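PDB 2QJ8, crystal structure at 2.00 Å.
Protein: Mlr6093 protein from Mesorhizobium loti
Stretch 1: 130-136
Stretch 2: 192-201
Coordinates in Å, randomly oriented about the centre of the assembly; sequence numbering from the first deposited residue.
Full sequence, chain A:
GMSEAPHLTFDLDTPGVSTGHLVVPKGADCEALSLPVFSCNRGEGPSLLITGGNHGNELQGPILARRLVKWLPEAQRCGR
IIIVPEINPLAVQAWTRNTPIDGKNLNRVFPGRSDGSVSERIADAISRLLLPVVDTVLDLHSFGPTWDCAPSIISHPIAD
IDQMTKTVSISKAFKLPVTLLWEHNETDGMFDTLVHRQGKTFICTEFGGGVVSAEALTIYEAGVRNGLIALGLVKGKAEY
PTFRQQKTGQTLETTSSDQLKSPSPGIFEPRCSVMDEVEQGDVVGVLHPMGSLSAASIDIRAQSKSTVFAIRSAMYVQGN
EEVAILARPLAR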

# COMPACT_ATOMS: atom_id res chain seq x y z
N LEU A 130 22.63 21.25 6.01
CA LEU A 130 21.59 21.70 5.06
C LEU A 130 20.63 22.71 5.66
O LEU A 130 20.39 23.74 5.04
CB LEU A 130 20.84 20.49 4.52
CG LEU A 130 21.65 19.38 3.82
CD1 LEU A 130 20.68 18.28 3.34
CD2 LEU A 130 22.45 19.89 2.63
N LEU A 131 20.16 22.46 6.87
CA LEU A 131 19.21 23.37 7.52
C LEU A 131 19.68 24.81 7.67
O LEU A 131 18.87 25.70 7.47
CB LEU A 131 18.72 22.82 8.86
CG LEU A 131 17.96 21.50 8.80
CD1 LEU A 131 17.34 21.26 10.17
CD2 LEU A 131 16.90 21.51 7.71
N PRO A 132 20.97 25.04 8.03
CA PRO A 132 21.40 26.43 8.20
C PRO A 132 21.41 27.31 6.91
O PRO A 132 21.34 28.53 7.02
CB PRO A 132 22.81 26.29 8.79
CG PRO A 132 22.85 24.89 9.37
CD PRO A 132 22.07 24.11 8.35
N VAL A 133 21.43 26.69 5.74
CA VAL A 133 21.44 27.42 4.49
C VAL A 133 20.07 27.58 3.82
O VAL A 133 20.00 28.14 2.71
CB VAL A 133 22.48 26.82 3.52
CG1 VAL A 133 23.79 26.69 4.26
CG2 VAL A 133 22.05 25.46 2.95
N VAL A 134 18.98 27.13 4.46
CA VAL A 134 17.65 27.29 3.89
C VAL A 134 16.65 27.99 4.81
O VAL A 134 16.75 27.91 6.02
CB VAL A 134 17.09 25.95 3.33
CG1 VAL A 134 18.06 25.38 2.27
CG2 VAL A 134 16.83 24.93 4.46
N ASP A 135 15.72 28.72 4.21
CA ASP A 135 14.64 29.39 4.93
C ASP A 135 13.32 28.61 4.88
O ASP A 135 12.42 28.92 5.65
CB ASP A 135 14.40 30.77 4.34
CG ASP A 135 15.60 31.74 4.53
OD1 ASP A 135 16.22 31.70 5.61
OD2 ASP A 135 15.89 32.54 3.60
N THR A 136 13.22 27.65 3.97
CA THR A 136 11.97 26.91 3.70
C THR A 136 12.35 25.46 3.52
O THR A 136 13.37 25.16 2.92
CB THR A 136 11.25 27.50 2.43
OG1 THR A 136 11.01 28.90 2.62
CG2 THR A 136 9.89 26.82 2.12
N ASP A 192 9.26 20.84 15.46
CA ASP A 192 9.76 21.71 16.53
C ASP A 192 11.05 22.41 16.17
O ASP A 192 11.24 23.58 16.48
CB ASP A 192 10.01 20.92 17.82
CG ASP A 192 8.73 20.62 18.58
OD1 ASP A 192 7.63 21.04 18.16
OD2 ASP A 192 8.84 19.91 19.61
N THR A 193 11.94 21.70 15.49
CA THR A 193 13.23 22.26 15.08
C THR A 193 13.10 23.41 14.09
O THR A 193 13.57 24.50 14.34
CB THR A 193 14.15 21.13 14.51
OG1 THR A 193 14.51 20.28 15.59
CG2 THR A 193 15.43 21.71 13.91
N LEU A 194 12.39 23.16 13.00
CA LEU A 194 12.26 24.14 11.93
C LEU A 194 11.32 25.28 12.23
O LEU A 194 11.62 26.44 11.97
CB LEU A 194 11.82 23.46 10.64
CG LEU A 194 12.84 22.65 9.84
CD1 LEU A 194 13.81 21.92 10.73
CD2 LEU A 194 12.06 21.71 8.94
N VAL A 195 10.16 24.93 12.74
CA VAL A 195 9.13 25.90 13.08
C VAL A 195 9.43 26.68 14.36
O VAL A 195 9.59 27.90 14.32
CB VAL A 195 7.73 25.21 13.21
CG1 VAL A 195 6.62 26.22 13.63
CG2 VAL A 195 7.38 24.50 11.90
N HIS A 196 9.50 26.00 15.49
CA HIS A 196 9.63 26.72 16.75
C HIS A 196 11.03 27.23 17.04
O HIS A 196 11.20 28.41 17.37
CB HIS A 196 9.11 25.90 17.94
CG HIS A 196 7.66 25.55 17.86
ND1 HIS A 196 6.68 26.46 17.51
CD2 HIS A 196 7.02 24.38 18.08
CE1 HIS A 196 5.51 25.86 17.51
NE2 HIS A 196 5.68 24.59 17.85
N ARG A 197 12.02 26.37 16.92
CA ARG A 197 13.40 26.76 17.23
C ARG A 197 13.98 27.73 16.18
O ARG A 197 14.60 28.71 16.57
CB ARG A 197 14.27 25.52 17.41
CG ARG A 197 15.77 25.72 17.55
CD ARG A 197 16.20 26.11 18.89
NE ARG A 197 16.05 25.00 19.84
CZ ARG A 197 16.56 24.98 21.07
NH1 ARG A 197 17.31 25.99 21.55
NH2 ARG A 197 16.34 23.91 21.83
N GLN A 198 13.76 27.45 14.89
CA GLN A 198 14.36 28.23 13.79
C GLN A 198 13.46 29.26 13.11
O GLN A 198 13.97 30.08 12.36
CB GLN A 198 14.96 27.29 12.75
CG GLN A 198 16.10 26.48 13.33
CD GLN A 198 16.76 25.58 12.33
OE1 GLN A 198 16.56 25.69 11.11
NE2 GLN A 198 17.58 24.69 12.84
N GLY A 199 12.16 29.22 13.35
CA GLY A 199 11.26 30.22 12.80
C GLY A 199 11.17 30.22 11.30
O GLY A 199 11.03 31.28 10.69
N LYS A 200 11.23 29.02 10.72
CA LYS A 200 11.21 28.82 9.29
C LYS A 200 9.85 28.32 8.78
O LYS A 200 8.91 27.98 9.55
CB LYS A 200 12.36 27.85 8.90
CG LYS A 200 13.75 28.52 9.06
CD LYS A 200 14.92 27.58 8.76
CE LYS A 200 16.27 28.27 9.04
NZ LYS A 200 17.42 27.33 8.83
N THR A 201 9.73 28.36 7.45
CA THR A 201 8.54 27.88 6.74
C THR A 201 8.74 26.40 6.52
O THR A 201 9.71 25.99 5.90
CB THR A 201 8.37 28.60 5.42
OG1 THR A 201 8.18 29.98 5.72
CG2 THR A 201 7.15 28.05 4.61
O HOH W 1 9.21 30.76 3.07

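The first stretch makes a short 3-10 turn at Leu-131 to Val-133, then leads through Val-134 and Asp-135 to a strand residue, Thr-136; the second begins in the last part of a helix, which runs to Arg-197 and widens into a pi-type turn, with Arg-197 N bonded to Asp-192 O at 2.9 Å. The chain leaves helical geometry at Gly-199, where phi is +64°, a value glycine adopts more readily than residues with a side chain. After this bend it runs alongside the first stretch, and Thr-136 and Thr-201 form a parallel beta bridge. Thr-201 N donates to Asp-135 O at 3.3 Å, long but nearly straight at 162°, and Thr-136 CA approaches Thr-201 O at 3.3 Å in a CA-H...O contact.

Lys-200 and Leu-131 are the most covered residues. The CA-to-CB bond of Lys-200 points toward the first stretch, and an m rotamer followed by three t angles gives the chain its full reach, carrying the ammonium group to the carbonyls around the 3-10 turn. Lys-200 NZ makes a weak hydrogen bond to Val-134 O at 2.9 Å and lies 2.6 Å from Leu-131 O. Within its own stretch, Lys-200 NZ also donates to Gln-198 OE1 at 2.9 Å. A long, flexible amine suits this place because it can span the gap and offer several protons.

Beside this polar cluster, the CA-to-CB bond of Leu-131 points toward the second stretch, Leu-131 CD1 packing 3.6 Å from Leu-194 CD1. Leu-194 starts sideways, but its branched end comes nearer, so two buried leucines meet through methyl groups. At the bridge, Thr-136 and Thr-201 project from the same face, and one water joins them, 2.6 Å from Thr-136 OG1 and 2.9 Å from Thr-201 OG1. Threonine suits this site: its beta-branched side chain favours extended backbone, while its hydroxyl holds the water.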